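Local coordinates for DUF1214 domain-containing protein (Burkholderia cenocepacia, PDB 6ANS), which is of unknown function but belongs to the DUF1214 family and holds a bound sodium ion in the crystal, at residues A[306-311]-A[340-345]; A[283-288]-A[353-358]. One frame throughout, in Å; residues are numbered along the deposited sequence.

Contact 1: residues A[306-311]-A[340-345]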
ATOM      1  N   VAL A 306      22.651  12.793  -1.708  1.00 25.82           N
ATOM      2  CA  VAL A 306      21.978  14.037  -1.370  1.00 29.90           C
ATOM      3  C   VAL A 306      20.653  14.048  -2.124  1.00 34.68           C
ATOM      4  O   VAL A 306      20.584  13.636  -3.286  1.00 37.05           O
ATOM      5  CB  VAL A 306      22.847  15.266  -1.706  1.00 26.68           C
ATOM      6  CG1 VAL A 306      23.235  15.271  -3.186  1.00 29.39           C
ATOM      7  CG2 VAL A 306      22.128  16.554  -1.302  1.00 26.57           C
ATOM      8  N   GLN A 307      19.589  14.483  -1.453  1.00 28.16           N
ATOM      9  CA  GLN A 307      18.261  14.423  -2.034  1.00 23.77           C
ATOM     10  C   GLN A 307      17.547  15.750  -1.847  1.00 24.54           C
ATOM     11  O   GLN A 307      17.770  16.456  -0.860  1.00 28.01           O
ATOM     12  CB  GLN A 307      17.427  13.313  -1.395  1.00 25.78           C
ATOM     13  CG  GLN A 307      17.152  13.549   0.101  1.00 24.22           C
ATOM     14  CD  GLN A 307      16.367  12.412   0.726  1.00 26.70           C
ATOM     15  OE1 GLN A 307      16.935  11.374   1.053  1.00 27.22           O
ATOM     16  NE2 GLN A 307      15.053  12.603   0.895  1.00 20.93           N
ATOM     17  N   LEU A 308      16.655  16.061  -2.783  1.00 23.96           N
ATOM     18  CA  LEU A 308      15.849  17.267  -2.718  1.00 24.17           C
ATOM     19  C   LEU A 308      14.433  16.882  -2.294  1.00 29.99           C
ATOM     20  O   LEU A 308      13.881  15.901  -2.799  1.00 27.62           O
ATOM     21  CB  LEU A 308      15.853  17.991  -4.064  1.00 29.30           C
ATOM     22  CG  LEU A 308      15.578  19.501  -3.969  1.00 30.95           C
ATOM     23  CD1 LEU A 308      16.725  20.188  -3.214  1.00 31.19           C
ATOM     24  CD2 LEU A 308      15.376  20.127  -5.350  1.00 26.83           C
ATOM     25  N   ASN A 309      13.872  17.631  -1.337  1.00 28.84           N
ATOM     26  CA  ASN A 309      12.566  17.353  -0.742  1.00 28.85           C
ATOM     27  C   ASN A 309      11.657  18.568  -0.845  1.00 28.55           C
ATOM     28  O   ASN A 309      12.119  19.693  -1.037  1.00 27.55           O
ATOM     29  CB  ASN A 309      12.650  16.993   0.759  1.00 21.95           C
ATOM     30  CG  ASN A 309      13.735  15.968   1.069  1.00 28.97           C
ATOM     31  OD1 ASN A 309      13.991  15.055   0.281  1.00 27.07           O
ATOM     32  ND2 ASN A 309      14.336  16.085   2.257  1.00 26.64           N
ATOM     33  N   ASN A 310      10.353  18.346  -0.635  1.00 26.05           N
ATOM     34  CA  ASN A 310       9.466  19.481  -0.418  1.00 24.02           C
ATOM     35  C   ASN A 310       9.545  19.927   1.044  1.00 24.93           C
ATOM     36  O   ASN A 310      10.334  19.404   1.838  1.00 27.13           O
ATOM     37  CB  ASN A 310       8.033  19.153  -0.846  1.00 23.08           C
ATOM     38  CG  ASN A 310       7.378  18.069  -0.008  1.00 26.41           C
ATOM     39  OD1 ASN A 310       7.877  17.646   1.047  1.00 26.96           O
ATOM     40  ND2 ASN A 310       6.236  17.606  -0.488  1.00 22.07           N
ATOM     41  N   TYR A 311       8.722  20.918   1.409  1.00 24.11           N
ATOM     42  CA  TYR A 311       8.792  21.450   2.766  1.00 28.36           C
ATOM     43  C   TYR A 311       8.428  20.405   3.809  1.00 25.46           C
ATOM     44  O   TYR A 311       8.915  20.470   4.943  1.00 25.20           O
ATOM     45  CB  TYR A 311       7.885  22.668   2.927  1.00 24.77           C
ATOM     46  CG  TYR A 311       8.051  23.309   4.290  1.00 26.70           C
ATOM     47  CD1 TYR A 311       9.098  24.190   4.536  1.00 29.05           C
ATOM     48  CD2 TYR A 311       7.176  23.018   5.333  1.00 27.06           C
ATOM     49  CE1 TYR A 311       9.270  24.780   5.766  1.00 32.83           C
ATOM     50  CE2 TYR A 311       7.321  23.621   6.573  1.00 30.20           C
ATOM     51  CZ  TYR A 311       8.376  24.494   6.785  1.00 35.36           C
ATOM     52  OH  TYR A 311       8.552  25.083   8.011  1.00 33.10           O
ATOM     53  N   VAL A 340      27.312  19.581  -6.811  1.00 39.61           N
ATOM     54  CA  VAL A 340      25.917  19.243  -7.080  1.00 38.68           C
ATOM     55  C   VAL A 340      25.130  20.546  -7.183  1.00 41.85           C
ATOM     56  O   VAL A 340      25.208  21.395  -6.285  1.00 38.92           O
ATOM     57  CB  VAL A 340      25.316  18.348  -5.977  1.00 33.26           C
ATOM     58  CG1 VAL A 340      23.866  18.041  -6.287  1.00 28.62           C
ATOM     59  CG2 VAL A 340      26.116  17.060  -5.813  1.00 30.58           C
ATOM     60  N   ILE A 341      24.333  20.683  -8.243  1.00 40.87           N
ATOM     61  CA  ILE A 341      23.613  21.920  -8.530  1.00 37.60           C
ATOM     62  C   ILE A 341      22.116  21.674  -8.400  1.00 36.43           C
ATOM     63  O   ILE A 341      21.570  20.783  -9.059  1.00 36.53           O
ATOM     64  CB  ILE A 341      23.939  22.445  -9.937  1.00 40.94           C
ATOM     65  CG1 ILE A 341      25.453  22.541 -10.152  1.00 44.17           C
ATOM     66  CG2 ILE A 341      23.217  23.760 -10.183  1.00 39.56           C
ATOM     67  CD1 ILE A 341      26.086  23.781  -9.590  1.00 41.92           C
ATOM     68  N   VAL A 342      21.458  22.471  -7.556  1.00 32.39           N
ATOM     69  CA  VAL A 342      20.002  22.494  -7.423  1.00 38.12           C
ATOM     70  C   VAL A 342      19.477  23.609  -8.326  1.00 44.86           C
ATOM     71  O   VAL A 342      19.852  24.773  -8.146  1.00 46.51           O
ATOM     72  CB  VAL A 342      19.583  22.728  -5.960  1.00 32.86           C
ATOM     73  CG1 VAL A 342      18.086  22.670  -5.811  1.00 31.85           C
ATOM     74  CG2 VAL A 342      20.245  21.724  -5.029  1.00 26.83           C
ATOM     75  N   ALA A 343      18.611  23.270  -9.288  1.00 43.79           N
ATOM     76  CA  ALA A 343      18.124  24.246 -10.266  1.00 40.98           C
ATOM     77  C   ALA A 343      16.925  23.686 -11.027  1.00 39.18           C
ATOM     78  O   ALA A 343      16.602  22.498 -10.938  1.00 39.05           O
ATOM     79  CB  ALA A 343      19.228  24.654 -11.242  1.00 40.22           C
ATOM     80  N   ALA A 344      16.272  24.564 -11.797  1.00 40.38           N
ATOM     81  CA  ALA A 344      15.109  24.163 -12.586  1.00 41.09           C
ATOM     82  C   ALA A 344      15.489  23.373 -13.838  1.00 49.68           C
ATOM     83  O   ALA A 344      14.701  22.544 -14.306  1.00 51.87           O
ATOM     84  CB  ALA A 344      14.298  25.398 -12.992  1.00 40.21           C
ATOM     85  N   THR A 345      16.658  23.643 -14.417  1.00 47.58           N
ATOM     86  CA  THR A 345      17.172  22.886 -15.549  1.00 52.12           C
ATOM     87  C   THR A 345      18.647  22.592 -15.312  1.00 52.44           C
ATOM     88  O   THR A 345      19.327  23.317 -14.582  1.00 51.18           O
ATOM     89  CB  THR A 345      16.974  23.640 -16.878  1.00 51.66           C
ATOM     90  OG1 THR A 345      17.559  24.946 -16.780  1.00 51.87           O
ATOM     91  CG2 THR A 345      15.497  23.760 -17.233  1.00 49.79           C
TER
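Leu308 sets both of its methyls against one branch of Val342: CD2 lies 3.7 Å from Val342 CG1 and CD1 lies 3.8 Å from that same CG1, so the valine methyl is seated across the leucine fork and not against a single prong. The two side chains cross obliquely. Leu308 reaches over because its CG is nearly anti to the backbone N (chi1 -155°), and Val342 answers with CG1, which is also anti to its own N. Two residues back along each strand, Val306 and Val340 face each other in a looser way, one methyl to one methyl, with CG1 of Val306 4.2 Å from CG1 of Val340. The order of the pairs shows that the two strands run in the same sense. No hydrogen bond crosses between them, and the CA atoms of Leu308 and Val342 stay 8.2 Å apart. This is face-to-face packing of strand 303-309, from an antiparallel sheet, on strand 338-343, from a mixed sheet. Leu353, from the strand next to 338-343, touches Val306, Val340 and Val342, and Ile363 adds to the other sheet's side by touching Val306 and Leu308.

Strand alternation gives 306-309 a second character. Alternating with the inward residues, Gln307 and Asn309 turn to the far face, where Gln307 NE2 gives an almost straight bond (173°) of 2.7 Å to Asn309 OD1, which lies in the Gln307 amide plane. Gln307 OE1 takes a bond from Arg366, so the buried amide is held at both ends and its rotation is fixed. Across the contact itself the chemistry is purely aliphatic: the two sheets are joined here by hydrophobic burial and methyl fit, while the side-chain amides of Gln307 and Asn309 find their partners on the strand's other face.

Contact 2: residues A[283-288]-A[353-358]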
ATOM      1  N   TRP A 283      15.682  25.051   1.645  1.00 31.15           N
ATOM      2  CA  TRP A 283      16.200  25.797   0.510  1.00 33.12           C
ATOM      3  C   TRP A 283      15.074  26.622  -0.098  1.00 34.13           C
ATOM      4  O   TRP A 283      13.893  26.295   0.038  1.00 36.10           O
ATOM      5  CB  TRP A 283      16.815  24.872  -0.554  1.00 32.12           C
ATOM      6  CG  TRP A 283      15.846  23.868  -1.097  1.00 29.38           C
ATOM      7  CD1 TRP A 283      15.600  22.623  -0.615  1.00 30.51           C
ATOM      8  CD2 TRP A 283      14.958  24.053  -2.206  1.00 28.14           C
ATOM      9  NE1 TRP A 283      14.627  22.005  -1.368  1.00 26.18           N
ATOM     10  CE2 TRP A 283      14.228  22.859  -2.359  1.00 27.05           C
ATOM     11  CE3 TRP A 283      14.734  25.098  -3.103  1.00 29.29           C
ATOM     12  CZ2 TRP A 283      13.280  22.685  -3.371  1.00 27.10           C
ATOM     13  CZ3 TRP A 283      13.786  24.925  -4.104  1.00 38.72           C
ATOM     14  CH2 TRP A 283      13.064  23.729  -4.222  1.00 29.75           C
ATOM     15  N   SER A 284      15.460  27.698  -0.778  1.00 33.51           N
ATOM     16  CA  SER A 284      14.519  28.627  -1.389  1.00 38.79           C
ATOM     17  C   SER A 284      15.181  29.248  -2.608  1.00 45.28           C
ATOM     18  O   SER A 284      16.191  29.944  -2.468  1.00 46.78           O
ATOM     19  CB  SER A 284      14.108  29.713  -0.385  1.00 35.15           C
ATOM     20  OG  SER A 284      13.251  30.663  -0.984  1.00 48.52           O
ATOM     21  N   LEU A 285      14.617  29.009  -3.794  1.00 40.75           N
ATOM     22  CA  LEU A 285      15.241  29.453  -5.035  1.00 40.90           C
ATOM     23  C   LEU A 285      14.203  30.007  -5.995  1.00 42.73           C
ATOM     24  O   LEU A 285      13.193  29.353  -6.266  1.00 41.61           O
ATOM     25  CB  LEU A 285      15.994  28.309  -5.726  1.00 35.86           C
ATOM     26  CG  LEU A 285      17.245  27.750  -5.055  1.00 39.48           C
ATOM     27  CD1 LEU A 285      17.687  26.463  -5.773  1.00 34.96           C
ATOM     28  CD2 LEU A 285      18.355  28.795  -5.063  1.00 42.02           C
ATOM     29  N   ALA A 286      14.476  31.193  -6.532  1.00 39.96           N
ATOM     30  CA  ALA A 286      13.713  31.685  -7.664  1.00 42.91           C
ATOM     31  C   ALA A 286      14.034  30.856  -8.906  1.00 47.96           C
ATOM     32  O   ALA A 286      15.002  30.090  -8.945  1.00 56.44           O
ATOM     33  CB  ALA A 286      14.013  33.164  -7.919  1.00 42.21           C
ATOM     34  N   ALA A 287      13.208  31.024  -9.941  1.00 46.93           N
ATOM     35  CA  ALA A 287      13.372  30.226 -11.153  1.00 45.42           C
ATOM     36  C   ALA A 287      14.730  30.457 -11.808  1.00 48.02           C
ATOM     37  O   ALA A 287      15.298  29.528 -12.392  1.00 46.17           O
ATOM     38  CB  ALA A 287      12.247  30.539 -12.140  1.00 45.59           C
ATOM     39  N   ASP A 288      15.279  31.667 -11.695  1.00 47.28           N
ATOM     40  CA  ASP A 288      16.550  32.006 -12.322  1.00 49.57           C
ATOM     41  C   ASP A 288      17.747  31.763 -11.411  1.00 51.15           C
ATOM     42  O   ASP A 288      18.867  32.147 -11.768  1.00 51.91           O
ATOM     43  CB  ASP A 288      16.557  33.473 -12.774  1.00 58.50           C
ATOM     44  CG  ASP A 288      16.388  34.456 -11.617  1.00 63.45           C
ATOM     45  OD1 ASP A 288      16.233  34.020 -10.458  1.00 66.09           O
ATOM     46  OD2 ASP A 288      16.450  35.679 -11.865  1.00 69.14           O
ATOM     47  N   LEU A 353      20.174  18.409  -9.123  1.00 36.59           N
ATOM     48  CA  LEU A 353      18.922  18.151  -8.422  1.00 34.21           C
ATOM     49  C   LEU A 353      17.845  19.074  -8.996  1.00 38.15           C
ATOM     50  O   LEU A 353      17.978  20.302  -8.930  1.00 35.96           O
ATOM     51  CB  LEU A 353      19.079  18.359  -6.912  1.00 30.59           C
ATOM     52  CG  LEU A 353      20.145  17.507  -6.225  1.00 28.66           C
ATOM     53  CD1 LEU A 353      20.224  17.815  -4.742  1.00 31.68           C
ATOM     54  CD2 LEU A 353      19.927  15.994  -6.466  1.00 35.87           C
ATOM     55  N   ASP A 354      16.787  18.479  -9.556  1.00 33.27           N
ATOM     56  CA  ASP A 354      15.717  19.212 -10.232  1.00 34.39           C
ATOM     57  C   ASP A 354      14.739  19.777  -9.201  1.00 37.13           C
ATOM     58  O   ASP A 354      14.190  19.021  -8.392  1.00 33.49           O
ATOM     59  CB  ASP A 354      14.992  18.268 -11.195  1.00 35.19           C
ATOM     60  CG  ASP A 354      13.926  18.961 -12.037  1.00 44.56           C
ATOM     61  OD1 ASP A 354      13.549  20.121 -11.746  1.00 45.04           O
ATOM     62  OD2 ASP A 354      13.447  18.319 -12.997  1.00 46.64           O
ATOM     63  N   THR A 355      14.509  21.098  -9.227  1.00 36.68           N
ATOM     64  CA  THR A 355      13.577  21.684  -8.264  1.00 34.24           C
ATOM     65  C   THR A 355      12.123  21.314  -8.552  1.00 35.50           C
ATOM     66  O   THR A 355      11.272  21.472  -7.667  1.00 35.08           O
ATOM     67  CB  THR A 355      13.718  23.213  -8.198  1.00 33.79           C
ATOM     68  OG1 THR A 355      13.587  23.785  -9.507  1.00 30.62           O
ATOM     69  CG2 THR A 355      15.070  23.605  -7.570  1.00 29.27           C
ATOM     70  N   ALA A 356      11.821  20.826  -9.757  1.00 28.87           N
ATOM     71  CA  ALA A 356      10.548  20.155 -10.031  1.00 33.73           C
ATOM     72  C   ALA A 356       9.348  21.028  -9.657  1.00 36.42           C
ATOM     73  O   ALA A 356       8.392  20.580  -9.018  1.00 32.55           O
ATOM     74  CB  ALA A 356      10.488  18.803  -9.304  1.00 30.72           C
ATOM     75  N   GLY A 357       9.416  22.301 -10.045  1.00 37.68           N
ATOM     76  CA  GLY A 357       8.318  23.217  -9.840  1.00 36.32           C
ATOM     77  C   GLY A 357       8.234  23.840  -8.465  1.00 37.17           C
ATOM     78  O   GLY A 357       7.343  24.660  -8.239  1.00 38.30           O
ATOM     79  N   HIS A 358       9.121  23.484  -7.538  1.00 31.31           N
ATOM     80  CA  HIS A 358       9.052  23.981  -6.167  1.00 33.71           C
ATOM     81  C   HIS A 358       9.895  25.239  -6.005  1.00 39.45           C
ATOM     82  O   HIS A 358      11.045  25.281  -6.454  1.00 32.97           O
ATOM     83  CB  HIS A 358       9.538  22.928  -5.174  1.00 30.41           C
ATOM     84  CG  HIS A 358       8.626  21.755  -5.057  1.00 26.45           C
ATOM     85  ND1 HIS A 358       8.420  20.872  -6.090  1.00 29.59           N
ATOM     86  CD2 HIS A 358       7.849  21.331  -4.033  1.00 25.47           C
ATOM     87  CE1 HIS A 358       7.556  19.948  -5.709  1.00 29.42           C
ATOM     88  NE2 HIS A 358       7.196  20.202  -4.464  1.00 27.66           N
TER
HETATM   89  O   HOH W   1      12.724  27.069  -7.528  1.00 49.19           O
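Trp283 pushes the outer edge of its indole at Thr355 and His358. CB leads into a CG placed between the backbone N and the carbonyl carbon (chi1 59°), and chi2 of -90° stands the ring across that bond. On the five-membered side, NE1 has weak hydrogen bonds to the carbonyls of Asn309 and Thr362. Further out, CZ2 only grazes His358 CB. CH2, at the tip, meets most: His358 O is 3.4 Å from it, near the ring plane, and His358 CB 3.7 Å. CZ3 shares that carbonyl and has Thr355 CG2 at 3.9 Å, a methyl that approaches the ring obliquely and also touches Leu285 CD1.

One water donates to both Leu285 O and His358 O, at 2.7 Å from each, spanning the gap between the backbones.

The target is shaped by a type I' turn from Thr355 to His358, overlapped at its start by an Asx turn in which Asp354 OD1 accepts from Ala356 N. His358 ND1 bonds to Ala356 O at 2.9 Å and its NE2 to Glu65, which fixes the imidazole. The end of strand 276-284, outermost in its antiparallel sheet, thus packs on the turn after strand 351-354 of the mixed sheet. Since no direct hydrogen bond crosses, the contact rests on aromatic and aliphatic packing, probably aided by the weakly positive C-H edge of the indole facing an oxygen.

In the fold
Both contacts are buried and join the same two sheets. In one sheet, strands 303-309 and 276-284 flank strand 360-368; in the other, 338-343 and 351-354 are neighbours, probably hydrogen-bonded through Ile341 O to Leu353 N (2.8 Å) and Ala343 O to Thr355 N (3.0 Å). The contact centres lie only 7 Å apart, and Leu308 CD1 packs on Trp283 NE1, making one continuous layer. Contact 1 joins strand faces with aliphatic groups alone. Contact 2, somewhat farther from the chain's centre, lies where strands pass into turns; there backbone carbonyls, an aromatic edge and a water enter. In sequence, contact 1 is nested within the loop that contact 2 closes.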